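Local coordinates for protein major pepsin inhibitor 3 (Ascaris suum, PDB 1F32) that inhibits the aspartic protease pepsin and is secreted by the parasitic nematode that makes it, at residues V104-F107 and R108-A112. Numbering follows the deposited sequence.
Sequences VQTF and REKIA
R108 and Q105, one helical turn apart on helix 98-116, join through their side chains, and R108 can be traced outward to show how. Its CB lies 3.6 Å from V104 O, the carbonyl that accepts the R108 backbone N-H, and CG, set beside the backbone N, rises over that same oxygen. R108 CD touches V104 CG1 at 3.9 Å, the two chains lying side by side, and Q105 OE1 at 3.4 Å. At chi3 (77°) the chain bends, which turns the guanidinium back toward the amide. R108 NH1 finally donates to Q105 OE1 over 3.0 Å, in the carbonyl plane and on a lone pair, with a C=O...N angle of 110°; the hydrogen bond is somewhat bent, and amide and guanidinium planes stand 78° apart. A second bridge spans T106 and E109, where one water donates to E109 OE1 at 2.8 Å and lies 3.1 Å from T106 OG1, itself hydrogen-bonded to A102 O. On the buried flank the F107 ring meets F76 edge-to-face, I111 touches L3, and V104 and R108 touch F74 of strand 72-76. The helix is thus amphipathic here: V104, F107 and I111 are buried, whereas Q105 and R108 share a hydrogen bond and T106 and E109 a water; the Q105 carbonyl probably offsets part of the positive charge of R108, without a salt bridge between them.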
loop_
_atom_site.group_PDB
_atom_site.type_symbol
_atom_site.label_atom_id
_atom_site.label_comp_id
_atom_site.label_asym_id
_atom_site.label_seq_id
_atom_site.Cartn_x
_atom_site.Cartn_y
_atom_site.Cartn_z
ATOM N N VAL A 104 1.823 -13.293 8.810
ATOM C CA VAL A 104 1.552 -11.935 9.264
ATOM C C VAL A 104 1.019 -11.979 10.690
ATOM O O VAL A 104 1.470 -11.231 11.544
ATOM C CB VAL A 104 0.510 -11.224 8.365
ATOM C CG1 VAL A 104 0.098 -9.900 8.996
ATOM C CG2 VAL A 104 1.101 -10.981 6.980
ATOM N N GLN A 105 0.058 -12.860 10.955
ATOM C CA GLN A 105 -0.490 -12.940 12.305
ATOM C C GLN A 105 0.542 -13.463 13.311
ATOM O O GLN A 105 0.573 -13.014 14.458
ATOM C CB GLN A 105 -1.757 -13.805 12.295
ATOM C CG GLN A 105 -3.003 -13.120 12.886
ATOM C CD GLN A 105 -2.995 -11.593 12.786
ATOM O OE1 GLN A 105 -3.002 -11.016 11.700
ATOM N NE2 GLN A 105 -2.992 -10.940 13.936
ATOM N N THR A 106 1.394 -14.394 12.890
ATOM C CA THR A 106 2.425 -14.915 13.785
ATOM C C THR A 106 3.359 -13.768 14.127
ATOM O O THR A 106 3.770 -13.612 15.264
ATOM C CB THR A 106 3.254 -16.044 13.138
ATOM O OG1 THR A 106 2.437 -17.203 12.977
ATOM C CG2 THR A 106 4.470 -16.408 14.025
ATOM N N PHE A 107 3.693 -12.949 13.133
ATOM C CA PHE A 107 4.586 -11.831 13.395
ATOM C C PHE A 107 3.939 -10.820 14.329
ATOM O O PHE A 107 4.569 -10.353 15.265
ATOM C CB PHE A 107 5.008 -11.139 12.091
ATOM C CG PHE A 107 5.982 -10.008 12.300
ATOM C CD1 PHE A 107 5.533 -8.730 12.640
ATOM C CD2 PHE A 107 7.353 -10.233 12.192
ATOM C CE1 PHE A 107 6.430 -7.689 12.871
ATOM C CE2 PHE A 107 8.270 -9.193 12.425
ATOM C CZ PHE A 107 7.811 -7.926 12.762
ATOM N N ARG A 108 2.676 -10.481 14.089
ATOM C CA ARG A 108 2.003 -9.512 14.950
ATOM C C ARG A 108 1.948 -10.039 16.384
ATOM O O ARG A 108 2.133 -9.290 17.349
ATOM C CB ARG A 108 0.585 -9.247 14.439
ATOM C CG ARG A 108 0.562 -8.617 13.046
ATOM C CD ARG A 108 -0.846 -8.515 12.489
ATOM N NE ARG A 108 -1.609 -7.411 13.063
ATOM C CZ ARG A 108 -2.911 -7.227 12.856
ATOM N NH1 ARG A 108 -3.586 -8.079 12.096
ATOM N NH2 ARG A 108 -3.531 -6.191 13.393
ATOM N N GLU A 109 1.683 -11.331 16.514
ATOM C CA GLU A 109 1.613 -11.954 17.823
ATOM C C GLU A 109 2.993 -11.950 18.482
ATOM O O GLU A 109 3.093 -11.797 19.697
ATOM C CB GLU A 109 1.063 -13.370 17.685
ATOM C CG GLU A 109 -0.387 -13.380 17.186
ATOM C CD GLU A 109 -0.843 -14.747 16.711
ATOM O OE1 GLU A 109 -0.005 -15.665 16.670
ATOM O OE2 GLU A 109 -2.042 -14.898 16.365
ATOM N N LYS A 110 4.056 -12.112 17.687
ATOM C CA LYS A 110 5.413 -12.105 18.253
ATOM C C LYS A 110 5.835 -10.691 18.624
ATOM O O LYS A 110 6.534 -10.478 19.619
ATOM C CB LYS A 110 6.425 -12.717 17.286
ATOM C CG LYS A 110 6.387 -14.231 17.280
ATOM C CD LYS A 110 7.552 -14.829 16.551
ATOM C CE LYS A 110 7.550 -16.340 16.711
ATOM N NZ LYS A 110 8.690 -16.969 16.002
ATOM N N ILE A 111 5.414 -9.720 17.824
ATOM C CA ILE A 111 5.723 -8.330 18.127
ATOM C C ILE A 111 5.031 -7.999 19.446
ATOM O O ILE A 111 5.599 -7.332 20.307
ATOM C CB ILE A 111 5.219 -7.389 17.008
ATOM C CG1 ILE A 111 6.322 -7.214 15.966
ATOM C CG2 ILE A 111 4.777 -6.051 17.587
ATOM C CD1 ILE A 111 7.566 -6.496 16.489
ATOM N N ALA A 112 3.805 -8.476 19.615
ATOM C CA ALA A 112 3.095 -8.227 20.864
ATOM C C ALA A 112 3.888 -8.859 22.018
ATOM O O ALA A 112 4.131 -8.220 23.051
ATOM C CB ALA A 112 1.693 -8.816 20.799
HETATM O O HOH W 1 0.183 -17.882 14.931
#